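PDB 3K89: malonyl CoA-ACP transacylase from Xanthomonas oryzae pv. oryzae, which probably transfers the malonyl group from malonyl-CoA to holo-acyl carrier protein, the step that supplies malonyl-ACP for fatty acid synthesis. Local coordinates for residues A[132-137]-A[168-173]; A[67-72]-A[97-102]; A[206-211]-A[252-257]; A[6-11]-A[273-278]. All coordinates share one frame; numbering follows the deposited sequence.

The four contacts belong to one acyltransferase chain and lie around or near the predicted active-site pair Ser94 and His203. Interactions 2 and 4 touch: Phe10 CD2 lies 3.5 Å from Thr99 CG2, so the helix after Ser94, the probable nucleophile, rests on the parallel sheet. Interaction 3 meets interaction 2 through Gln252 and Glu97, a weak hydrogen bond, and interaction 1 where Leu206 CD1 lies 3.7 Å from Gly173 C. Interaction 1, in the mixed sheet, is centred about 24 Å from interaction 4, yet the Met134 side chain comes within about 5 Å of that of His203. A bound glycerol lies about 3 Å from the Pro11 side chain; the Gln168 side chain is about 5 Å from a bound glycerol.

Interaction 1 of 4, residues A[132-137]-A[168-173]; sequences GAMAAV and QIVIGG
Met134 reaches over Gly172 and on to Val170, its partners on one face of an antiparallel strand pair. Its sulfur SD sits 3.5 Å from Gly172 CA, over a residue with no side chain to obstruct it, and the terminal methyl CE then meets Val170 CG1 at 3.7 Å. Bends at chi2 (-82°) and chi3 (-78°) fold the thioether back along the neighbouring strand, where it crosses the valine at about a right angle. Ala136 CB adds a looser touch to the other methyl of Val170, CG2. On the opposite face Ala135 CB faces Ile171 CG1 at 4.1 Å, while Val137 and Ile171 barely meet at their tips. Three pairs of backbone hydrogen bonds fix this register: Ala133 with Gly173, Ala135 with Ile171, and Val137 with Ile169. The bond from Ile171 N to Ala135 O measures 2.8 Å. Further out, Val145 of helix 142-152 and Ala181 and Leu182 of helix 175-187 cover the Ala135, Val137 and Ile171 face. Met134 on the other face packs against Val198 and Ser202, and its side chain lies about 5 Å from that of His203, a predicted active-site residue. Strands 132-138 and 168-172 are neighbours inside a mixed sheet with helices on one face, the ferredoxin-like small subdomain characteristic of FabD-type acyltransferases, whose other face looks toward the catalytic site.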
loop_
_atom_site.group_PDB
_atom_site.type_symbol
_atom_site.label_atom_id
_atom_site.label_comp_id
_atom_site.label_asym_id
_atom_site.label_seq_id
_atom_site.Cartn_x
_atom_site.Cartn_y
_atom_site.Cartn_z
ATOM N N GLY A 132 11.607 15.450 -5.187
ATOM C CA GLY A 132 11.517 14.027 -5.503
ATOM C C GLY A 132 10.670 13.704 -6.714
ATOM O O GLY A 132 9.911 14.541 -7.204
ATOM N N ALA A 133 10.798 12.470 -7.197
ATOM C CA ALA A 133 9.975 11.976 -8.281
ATOM C C ALA A 133 9.905 10.471 -8.213
ATOM O O ALA A 133 10.779 9.828 -7.614
ATOM C CB ALA A 133 10.517 12.446 -9.682
ATOM N N MET A 134 8.833 9.938 -8.785
ATOM C CA MET A 134 8.681 8.504 -9.021
ATOM C C MET A 134 8.230 8.261 -10.442
ATOM O O MET A 134 7.526 9.084 -11.007
ATOM C CB MET A 134 7.634 7.916 -8.082
ATOM C CG MET A 134 7.877 8.244 -6.633
ATOM S SD MET A 134 9.072 7.140 -5.870
ATOM C CE MET A 134 8.176 5.606 -5.523
ATOM N N ALA A 135 8.629 7.126 -11.015
ATOM C CA ALA A 135 8.213 6.764 -12.363
ATOM C C ALA A 135 7.955 5.275 -12.504
ATOM O O ALA A 135 8.706 4.448 -11.989
ATOM C CB ALA A 135 9.279 7.214 -13.403
ATOM N N ALA A 136 6.891 4.931 -13.215
ATOM C CA ALA A 136 6.626 3.530 -13.496
ATOM C C ALA A 136 7.301 3.163 -14.809
ATOM O O ALA A 136 7.243 3.929 -15.788
ATOM C CB ALA A 136 5.129 3.276 -13.568
ATOM N N VAL A 137 7.956 2.007 -14.819
ATOM C CA VAL A 137 8.614 1.497 -16.019
ATOM C C VAL A 137 7.929 0.174 -16.319
ATOM O O VAL A 137 7.937 -0.757 -15.483
ATOM C CB VAL A 137 10.130 1.309 -15.823
ATOM C CG1 VAL A 137 10.801 0.819 -17.116
ATOM C CG2 VAL A 137 10.775 2.599 -15.355
ATOM N N GLN A 168 6.576 -4.535 -14.265
ATOM C CA GLN A 168 6.287 -3.246 -13.632
ATOM C C GLN A 168 7.216 -2.979 -12.455
ATOM O O GLN A 168 7.149 -3.659 -11.428
ATOM C CB GLN A 168 4.824 -3.060 -13.188
ATOM C CG GLN A 168 4.643 -1.599 -12.674
ATOM C CD GLN A 168 3.280 -1.247 -12.096
ATOM O OE1 GLN A 168 2.222 -1.599 -12.644
ATOM N NE2 GLN A 168 3.304 -0.494 -11.001
ATOM N N ILE A 169 8.085 -1.994 -12.626
ATOM C CA ILE A 169 8.925 -1.501 -11.537
ATOM C C ILE A 169 8.707 -0.012 -11.445
ATOM O O ILE A 169 8.614 0.684 -12.467
ATOM C CB ILE A 169 10.430 -1.769 -11.767
ATOM C CG1 ILE A 169 10.735 -3.256 -11.774
ATOM C CG2 ILE A 169 11.284 -1.087 -10.703
ATOM C CD1 ILE A 169 12.218 -3.518 -11.998
ATOM N N VAL A 170 8.591 0.482 -10.222
ATOM C CA VAL A 170 8.557 1.909 -10.016
ATOM C C VAL A 170 9.928 2.307 -9.489
ATOM O O VAL A 170 10.447 1.698 -8.552
ATOM C CB VAL A 170 7.432 2.304 -9.028
ATOM C CG1 VAL A 170 7.471 3.812 -8.722
ATOM C CG2 VAL A 170 6.092 1.929 -9.602
ATOM N N ILE A 171 10.525 3.317 -10.114
ATOM C CA ILE A 171 11.781 3.885 -9.632
ATOM C C ILE A 171 11.512 5.232 -8.978
ATOM O O ILE A 171 10.479 5.840 -9.235
ATOM C CB ILE A 171 12.837 4.050 -10.770
ATOM C CG1 ILE A 171 12.377 5.066 -11.826
ATOM C CG2 ILE A 171 13.123 2.694 -11.429
ATOM C CD1 ILE A 171 13.424 5.285 -12.940
ATOM N N GLY A 172 12.409 5.644 -8.096
ATOM C CA GLY A 172 12.215 6.894 -7.388
ATOM C C GLY A 172 13.494 7.477 -6.847
ATOM O O GLY A 172 14.521 6.804 -6.783
ATOM N N GLY A 173 13.413 8.736 -6.427
ATOM C CA GLY A 173 14.553 9.398 -5.810
ATOM C C GLY A 173 14.536 10.877 -6.140
ATOM O O GLY A 173 13.461 11.473 -6.286
#

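Interaction 2 of 4, residues A[67-72]-A[97-102]; sequences ALLAAG and EYTALV
Leu69 lays its branched end across the start of the 97-102 turn, its CD1 methyl 3.7 Å from Tyr98 CB and also 3.7 Å from Thr99 N. With CG anti to the backbone N (chi1 -171°), the side chain reaches across to the other helix and meets Tyr98 at about a right angle, while the phenol itself leads off toward helix 109-126. A second touch from CD1, to Val102 CG2 at 4.2 Å, carries the apolar contact one turn further. Thr99 answers from the other side, sliding past Leu69 in the opposite direction. Its CG2 methyl settles 3.8 Å from Gly72 CA, where the lack of a side chain lets the threonine come close to the helix backbone. The hydroxyl OG1 packs near Leu69 CA and finds its polar partner in a water at 2.8 Å. That water accepts from OG1 and donates to Leu68 O at 2.9 Å, so it joins the helices through a backbone carbonyl. The segment axes run 9.1 Å apart at closest approach and cross at -42°. Helix 95-103 follows the predicted nucleophile Ser94, and Thr99 touches the probable nucleophile elbow. Chemically, the interface is a small apolar patch around one leucine with a single polar bridge beside it, in which the water lets a buried threonine hydroxyl face another helix without leaving its proton unshared.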
loop_
_atom_site.group_PDB
_atom_site.type_symbol
_atom_site.label_atom_id
_atom_site.label_comp_id
_atom_site.label_asym_id
_atom_site.label_seq_id
_atom_site.Cartn_x
_atom_site.Cartn_y
_atom_site.Cartn_z
ATOM N N ALA A 67 -6.824 8.209 4.783
ATOM C CA ALA A 67 -8.037 7.965 4.010
ATOM C C ALA A 67 -8.105 6.531 3.455
ATOM O O ALA A 67 -9.147 5.877 3.557
ATOM C CB ALA A 67 -8.158 8.992 2.891
ATOM N N LEU A 68 -6.991 6.047 2.900
ATOM C CA LEU A 68 -6.921 4.690 2.384
ATOM C C LEU A 68 -6.889 3.647 3.483
ATOM O O LEU A 68 -7.393 2.536 3.301
ATOM C CB LEU A 68 -5.684 4.515 1.512
ATOM C CG LEU A 68 -5.844 5.138 0.128
ATOM C CD1 LEU A 68 -4.516 5.001 -0.584
ATOM C CD2 LEU A 68 -6.963 4.444 -0.643
ATOM N N LEU A 69 -6.284 3.986 4.614
ATOM C CA LEU A 69 -6.326 3.089 5.768
ATOM C C LEU A 69 -7.762 2.907 6.278
ATOM O O LEU A 69 -8.207 1.779 6.518
ATOM C CB LEU A 69 -5.388 3.567 6.873
ATOM C CG LEU A 69 -5.238 2.540 8.001
ATOM C CD1 LEU A 69 -3.790 2.320 8.457
ATOM C CD2 LEU A 69 -6.125 2.934 9.159
ATOM N N ALA A 70 -8.471 4.020 6.449
ATOM C CA ALA A 70 -9.887 3.982 6.814
ATOM C C ALA A 70 -10.683 3.162 5.808
ATOM O O ALA A 70 -11.466 2.307 6.191
ATOM C CB ALA A 70 -10.449 5.406 6.942
ATOM N N ALA A 71 -10.429 3.383 4.525
ATOM C CA ALA A 71 -11.166 2.693 3.468
ATOM C C ALA A 71 -10.951 1.180 3.516
ATOM O O ALA A 71 -11.907 0.415 3.440
ATOM C CB ALA A 71 -10.748 3.260 2.106
ATOM N N GLY A 72 -9.709 0.754 3.706
ATOM C CA GLY A 72 -9.426 -0.690 3.766
ATOM C C GLY A 72 -10.029 -1.332 5.008
ATOM O O GLY A 72 -10.577 -2.440 4.943
ATOM N N GLU A 97 0.251 -2.017 4.203
ATOM C CA GLU A 97 0.799 -2.857 5.271
ATOM C C GLU A 97 0.267 -2.397 6.636
ATOM O O GLU A 97 0.044 -3.208 7.547
ATOM C CB GLU A 97 2.324 -2.789 5.213
ATOM C CG GLU A 97 3.073 -3.731 6.144
ATOM C CD GLU A 97 4.482 -3.966 5.640
ATOM O OE1 GLU A 97 4.641 -4.210 4.426
ATOM O OE2 GLU A 97 5.435 -3.912 6.449
ATOM N N TYR A 98 0.067 -1.086 6.787
ATOM C CA TYR A 98 -0.515 -0.578 8.034
ATOM C C TYR A 98 -1.985 -0.947 8.153
ATOM O O TYR A 98 -2.467 -1.317 9.232
ATOM C CB TYR A 98 -0.334 0.950 8.077
ATOM C CG TYR A 98 1.121 1.334 8.245
ATOM C CD1 TYR A 98 1.992 1.420 7.140
ATOM C CD2 TYR A 98 1.614 1.657 9.507
ATOM C CE1 TYR A 98 3.334 1.748 7.304
ATOM C CE2 TYR A 98 2.940 1.998 9.684
ATOM C CZ TYR A 98 3.789 2.046 8.584
ATOM O OH TYR A 98 5.095 2.385 8.787
ATOM N N THR A 99 -2.697 -0.862 7.036
ATOM C CA THR A 99 -4.087 -1.308 7.015
ATOM C C THR A 99 -4.154 -2.774 7.456
ATOM O O THR A 99 -5.023 -3.131 8.256
ATOM C CB THR A 99 -4.688 -1.127 5.622
ATOM O OG1 THR A 99 -4.303 0.169 5.107
ATOM C CG2 THR A 99 -6.208 -1.207 5.692
ATOM N N ALA A 100 -3.240 -3.603 6.949
ATOM C CA ALA A 100 -3.175 -5.032 7.313
ATOM C C ALA A 100 -2.954 -5.212 8.815
ATOM O O ALA A 100 -3.587 -6.069 9.442
ATOM C CB ALA A 100 -2.098 -5.726 6.527
ATOM N N LEU A 101 -2.080 -4.386 9.390
ATOM C CA LEU A 101 -1.792 -4.485 10.818
ATOM C C LEU A 101 -3.005 -4.088 11.664
ATOM O O LEU A 101 -3.226 -4.671 12.732
ATOM C CB LEU A 101 -0.546 -3.676 11.192
ATOM C CG LEU A 101 0.736 -4.309 10.646
ATOM C CD1 LEU A 101 1.867 -3.282 10.661
ATOM C CD2 LEU A 101 1.153 -5.535 11.454
ATOM N N VAL A 102 -3.802 -3.137 11.173
ATOM C CA VAL A 102 -5.042 -2.787 11.862
ATOM C C VAL A 102 -6.022 -3.957 11.741
ATOM O O VAL A 102 -6.609 -4.388 12.751
ATOM C CB VAL A 102 -5.653 -1.447 11.366
ATOM C CG1 VAL A 102 -6.988 -1.134 12.058
ATOM C CG2 VAL A 102 -4.679 -0.313 11.651
HETATM O O HOH W 1 -5.602 0.317 2.652
#

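Interaction 3 of 4, residues A[206-211]-A[252-257]; sequences LMRDAA and QLYLPV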
loop_
_atom_site.group_PDB
_atom_site.type_symbol
_atom_site.label_atom_id
_atom_site.label_comp_id
_atom_site.label_asym_id
_atom_site.label_seq_id
_atom_site.Cartn_x
_atom_site.Cartn_y
_atom_site.Cartn_z
ATOM N N LEU A 206 16.067 8.623 0.237
ATOM C CA LEU A 206 15.687 9.974 0.669
ATOM C C LEU A 206 14.746 9.927 1.882
ATOM O O LEU A 206 14.516 10.940 2.539
ATOM C CB LEU A 206 15.066 10.793 -0.474
ATOM C CG LEU A 206 15.957 11.077 -1.706
ATOM C CD1 LEU A 206 15.209 11.941 -2.699
ATOM C CD2 LEU A 206 17.309 11.667 -1.359
ATOM N N MET A 207 14.203 8.740 2.168
ATOM C CA MET A 207 13.297 8.570 3.295
ATOM C C MET A 207 14.011 8.066 4.547
ATOM O O MET A 207 13.345 7.739 5.535
ATOM C CB MET A 207 12.229 7.525 2.934
ATOM C CG MET A 207 11.281 7.908 1.799
ATOM S SD MET A 207 10.212 9.312 2.206
ATOM C CE MET A 207 11.030 10.634 1.297
ATOM N N ARG A 208 15.344 7.999 4.538
ATOM C CA ARG A 208 16.043 7.362 5.668
ATOM C C ARG A 208 15.784 8.055 7.011
ATOM O O ARG A 208 15.527 7.385 8.014
ATOM C CB ARG A 208 17.547 7.204 5.387
ATOM C CG ARG A 208 18.320 6.473 6.472
ATOM C CD ARG A 208 17.903 5.018 6.566
ATOM N NE ARG A 208 18.508 4.365 7.725
ATOM C CZ ARG A 208 18.005 4.394 8.957
ATOM N NH1 ARG A 208 16.876 5.044 9.213
ATOM N NH2 ARG A 208 18.635 3.767 9.940
ATOM N N ASP A 209 15.845 9.384 7.026
ATOM C CA ASP A 209 15.614 10.141 8.254
ATOM C C ASP A 209 14.142 10.127 8.676
ATOM O O ASP A 209 13.841 10.017 9.876
ATOM C CB ASP A 209 16.140 11.568 8.119
ATOM C CG ASP A 209 17.654 11.623 8.057
ATOM O OD1 ASP A 209 18.317 10.781 8.703
ATOM O OD2 ASP A 209 18.188 12.516 7.358
ATOM N N ALA A 210 13.240 10.220 7.700
ATOM C CA ALA A 210 11.796 10.099 7.967
ATOM C C ALA A 210 11.493 8.761 8.642
ATOM O O ALA A 210 10.625 8.688 9.517
ATOM C CB ALA A 210 10.986 10.244 6.704
ATOM N N ALA A 211 12.225 7.722 8.238
ATOM C CA ALA A 211 12.074 6.378 8.829
ATOM C C ALA A 211 12.408 6.359 10.315
ATOM O O ALA A 211 11.742 5.677 11.102
ATOM C CB ALA A 211 12.921 5.351 8.072
ATOM N N GLN A 252 10.909 -0.646 5.805
ATOM C CA GLN A 252 9.986 -0.510 4.678
ATOM C C GLN A 252 10.090 0.862 4.016
ATOM O O GLN A 252 10.007 0.965 2.791
ATOM C CB GLN A 252 8.531 -0.727 5.137
ATOM C CG GLN A 252 7.564 -0.941 3.980
ATOM C CD GLN A 252 6.218 -0.290 4.200
ATOM O OE1 GLN A 252 6.142 0.904 4.502
ATOM N NE2 GLN A 252 5.133 -1.059 4.025
ATOM N N LEU A 253 10.248 1.919 4.819
ATOM C CA LEU A 253 10.074 3.271 4.283
ATOM C C LEU A 253 11.144 3.674 3.279
ATOM O O LEU A 253 10.871 4.460 2.353
ATOM C CB LEU A 253 10.028 4.280 5.435
ATOM C CG LEU A 253 9.304 5.582 5.095
ATOM C CD1 LEU A 253 7.805 5.370 5.010
ATOM C CD2 LEU A 253 9.618 6.671 6.093
ATOM N N TYR A 254 12.352 3.148 3.455
ATOM C CA TYR A 254 13.494 3.569 2.617
ATOM C C TYR A 254 14.027 2.461 1.723
ATOM O O TYR A 254 14.978 2.673 0.966
ATOM C CB TYR A 254 14.625 4.177 3.461
ATOM C CG TYR A 254 15.243 3.269 4.505
ATOM C CD1 TYR A 254 14.772 3.280 5.810
ATOM C CD2 TYR A 254 16.317 2.428 4.194
ATOM C CE1 TYR A 254 15.342 2.473 6.794
ATOM C CE2 TYR A 254 16.899 1.607 5.170
ATOM C CZ TYR A 254 16.405 1.639 6.468
ATOM O OH TYR A 254 16.957 0.839 7.454
ATOM N N LEU A 255 13.405 1.287 1.802
ATOM C CA LEU A 255 13.770 0.150 0.955
ATOM C C LEU A 255 12.624 -0.223 0.009
ATOM O O LEU A 255 11.478 0.137 0.245
ATOM C CB LEU A 255 14.198 -1.034 1.828
ATOM C CG LEU A 255 15.505 -0.823 2.600
ATOM C CD1 LEU A 255 15.762 -1.958 3.562
ATOM C CD2 LEU A 255 16.697 -0.636 1.642
ATOM N N PRO A 256 12.934 -0.927 -1.101
ATOM C CA PRO A 256 11.902 -1.226 -2.085
ATOM C C PRO A 256 10.782 -2.109 -1.571
ATOM O O PRO A 256 11.017 -3.033 -0.790
ATOM C CB PRO A 256 12.656 -1.927 -3.232
ATOM C CG PRO A 256 14.045 -2.035 -2.840
ATOM C CD PRO A 256 14.292 -1.297 -1.551
ATOM N N VAL A 257 9.567 -1.805 -2.007
ATOM C CA VAL A 257 8.426 -2.679 -1.731
ATOM C C VAL A 257 8.569 -3.926 -2.585
ATOM O O VAL A 257 8.592 -3.847 -3.804
ATOM C CB VAL A 257 7.094 -1.958 -2.056
ATOM C CG1 VAL A 257 5.889 -2.910 -2.072
ATOM C CG2 VAL A 257 6.842 -0.855 -1.060
#
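Arg208 stacks on Tyr254, and this flat pairing is the polar-aromatic part of the contact. The guanidinium lies over the ring with planes 9° apart and centres 4.5 Å apart, displaced toward the hydroxyl end. Just before it, the methylene CD stands over the middle of the ring, 3.5 Å from the centroid of Tyr254, as a CH-pi contact only 5° off the normal. The arginine chain bends at chi2 (67°) and then runs alongside the tyrosine, both pointing the same way. Asn212, one residue beyond the segment, accepts a hydrogen bond from NH1 and thereby helps to orient the group. Close by, Gln252 O and ND1 of the predicted catalytic His203 are hydrogen-bonded. In the apolar part two alanines and Met207 pack on Leu253 and Tyr254. Ala211 CB meets the edge of the same ring at CD1, 3.6 Å away, and also faces Leu253 CB. Leu253 CD2 lies against the helix backbone, 3.5 Å from Ala211 N, and touches Ala210 CB at its flank. Met207, at the N-cap position, brings CB to 3.4 Å from Leu253 O before its bent chain turns off toward Met123 and Ala126. Leu253 continues the apolar layer onto Arg119 and Met123 of helix 109-126. The contact therefore seats the beginning of helix 208-219 on the end of helix 242-254, just ahead of the link into short strand 257-258.

Interaction 4 of 4, residues A[6-11]-A[273-278]; sequences LAFVFP and RIAECG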
loop_
_atom_site.group_PDB
_atom_site.type_symbol
_atom_site.label_atom_id
_atom_site.label_comp_id
_atom_site.label_asym_id
_atom_site.label_seq_id
_atom_site.Cartn_x
_atom_site.Cartn_y
_atom_site.Cartn_z
ATOM N N LEU A 6 -7.191 -18.485 1.560
ATOM C CA LEU A 6 -7.587 -17.093 1.302
ATOM C C LEU A 6 -6.640 -16.073 1.942
ATOM O O LEU A 6 -6.317 -16.193 3.101
ATOM C CB LEU A 6 -9.016 -16.854 1.807
ATOM C CG LEU A 6 -9.643 -15.453 1.749
ATOM C CD1 LEU A 6 -9.920 -14.987 0.320
ATOM C CD2 LEU A 6 -10.923 -15.443 2.542
ATOM N N ALA A 7 -6.208 -15.068 1.180
ATOM C CA ALA A 7 -5.497 -13.930 1.772
ATOM C C ALA A 7 -6.247 -12.641 1.431
ATOM O O ALA A 7 -6.991 -12.585 0.447
ATOM C CB ALA A 7 -4.061 -13.847 1.266
ATOM N N PHE A 8 -6.049 -11.616 2.255
ATOM C CA PHE A 8 -6.547 -10.269 1.950
ATOM C C PHE A 8 -5.329 -9.380 1.751
ATOM O O PHE A 8 -4.338 -9.515 2.485
ATOM C CB PHE A 8 -7.378 -9.714 3.105
ATOM C CG PHE A 8 -8.853 -9.981 2.987
ATOM C CD1 PHE A 8 -9.318 -11.231 2.575
ATOM C CD2 PHE A 8 -9.772 -8.996 3.334
ATOM C CE1 PHE A 8 -10.693 -11.469 2.484
ATOM C CE2 PHE A 8 -11.143 -9.223 3.251
ATOM C CZ PHE A 8 -11.602 -10.465 2.823
ATOM N N VAL A 9 -5.417 -8.494 0.756
ATOM C CA VAL A 9 -4.362 -7.478 0.506
ATOM C C VAL A 9 -4.998 -6.096 0.547
ATOM O O VAL A 9 -6.153 -5.937 0.155
ATOM C CB VAL A 9 -3.575 -7.693 -0.822
ATOM C CG1 VAL A 9 -2.780 -9.018 -0.787
ATOM C CG2 VAL A 9 -4.478 -7.633 -2.051
ATOM N N PHE A 10 -4.232 -5.097 1.003
ATOM C CA PHE A 10 -4.783 -3.757 1.193
ATOM C C PHE A 10 -4.022 -2.756 0.348
ATOM O O PHE A 10 -2.793 -2.773 0.328
ATOM C CB PHE A 10 -4.710 -3.375 2.676
ATOM C CG PHE A 10 -5.456 -4.336 3.569
ATOM C CD1 PHE A 10 -4.835 -5.504 4.041
ATOM C CD2 PHE A 10 -6.796 -4.095 3.890
ATOM C CE1 PHE A 10 -5.567 -6.420 4.855
ATOM C CE2 PHE A 10 -7.521 -4.978 4.712
ATOM C CZ PHE A 10 -6.906 -6.151 5.182
ATOM N N PRO A 11 -4.757 -1.903 -0.385
ATOM C CA PRO A 11 -4.114 -0.971 -1.312
ATOM C C PRO A 11 -3.479 0.248 -0.657
ATOM O O PRO A 11 -3.773 0.584 0.486
ATOM C CB PRO A 11 -5.272 -0.518 -2.203
ATOM C CG PRO A 11 -6.442 -0.556 -1.287
ATOM C CD PRO A 11 -6.227 -1.807 -0.439
ATOM N N ARG A 273 -6.652 -17.743 -3.329
ATOM C CA ARG A 273 -7.687 -16.720 -3.466
ATOM C C ARG A 273 -7.235 -15.478 -2.722
ATOM O O ARG A 273 -6.830 -15.578 -1.582
ATOM C CB ARG A 273 -9.013 -17.187 -2.860
ATOM C CG ARG A 273 -9.609 -18.467 -3.455
ATOM C CD ARG A 273 -10.706 -18.997 -2.534
ATOM N NE ARG A 273 -11.606 -19.927 -3.211
ATOM C CZ ARG A 273 -12.694 -20.465 -2.655
ATOM N NH1 ARG A 273 -13.029 -20.175 -1.403
ATOM N NH2 ARG A 273 -13.455 -21.296 -3.357
ATOM N N ILE A 274 -7.309 -14.320 -3.377
ATOM C CA ILE A 274 -6.892 -13.069 -2.735
ATOM C C ILE A 274 -7.943 -11.993 -2.943
ATOM O O ILE A 274 -8.322 -11.678 -4.083
ATOM C CB ILE A 274 -5.511 -12.582 -3.249
ATOM C CG1 ILE A 274 -4.432 -13.660 -3.055
ATOM C CG2 ILE A 274 -5.088 -11.282 -2.536
ATOM C CD1 ILE A 274 -3.059 -13.309 -3.601
ATOM N N ALA A 275 -8.420 -11.424 -1.846
ATOM C CA ALA A 275 -9.334 -10.281 -1.941
ATOM C C ALA A 275 -8.550 -8.994 -1.813
ATOM O O ALA A 275 -7.715 -8.870 -0.919
ATOM C CB ALA A 275 -10.380 -10.347 -0.861
ATOM N N GLU A 276 -8.850 -8.027 -2.682
ATOM C CA GLU A 276 -8.307 -6.682 -2.526
ATOM C C GLU A 276 -9.292 -5.888 -1.670
ATOM O O GLU A 276 -10.390 -5.515 -2.126
ATOM C CB GLU A 276 -8.057 -6.030 -3.895
ATOM C CG GLU A 276 -7.403 -4.640 -3.778
ATOM C CD GLU A 276 -6.802 -4.131 -5.080
ATOM O OE1 GLU A 276 -7.076 -4.730 -6.139
ATOM O OE2 GLU A 276 -6.020 -3.164 -5.034
ATOM N N CYS A 277 -8.893 -5.630 -0.426
ATOM C CA CYS A 277 -9.813 -5.106 0.572
ATOM C C CYS A 277 -9.645 -3.599 0.718
ATOM O O CYS A 277 -8.942 -3.116 1.603
ATOM C CB CYS A 277 -9.569 -5.815 1.905
ATOM S SG CYS A 277 -10.810 -5.470 3.147
ATOM N N GLY A 278 -10.300 -2.850 -0.160
ATOM C CA GLY A 278 -10.167 -1.397 -0.181
ATOM C C GLY A 278 -10.469 -0.909 -1.589
ATOM O O GLY A 278 -10.871 -1.694 -2.439
#
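Phe8 and Ala275 form the close-packed side of two neighbouring parallel strands. Ala275 CB sits over one face of the Phe8 ring, off-centre toward the rim, with CE1 of the phenylalanine 3.5 Å away. Cys277 packs against two rings: its CB is 3.5 Å from Phe8 CD2 and 3.6 Å from Phe10 CE2. With SG anti to the backbone N (chi1 -170°), its sulfur lies at the edge of the Phe8 ring and meets Phe10 obliquely. Trp76 and Trp79 bring further rings to Phe8. Across the sheet, Val9 CG1 touches Ile274 CG2 at 3.7 Å, a layer that Trp259 and Leu266 of helix 259-268 extend. Four backbone hydrogen bonds hold the register, ending with Cys277 N to Val9 O at 2.8 Å, 173° at the hydrogen. The Pro11 end is close and buried too: Pro11 CD lies 3.6 Å from Cys277 O, which has no hydrogen-bond partner in the model. Glu276 turns its carboxylate to Ser284 and Leu283 N. The looser side is the start of the strands. There Leu6 CD1 touches Arg273 O at 3.7 Å and CB at 4.0 Å, but the extended arginine, partly exposed, leads away. Strand 6-10 is the middle strand of the parallel sheet and 273-276 its neighbour, in the alpha/beta-hydrolase-like large subdomain, whose strand ends lead toward the active site; glycerol lies beside Pro11.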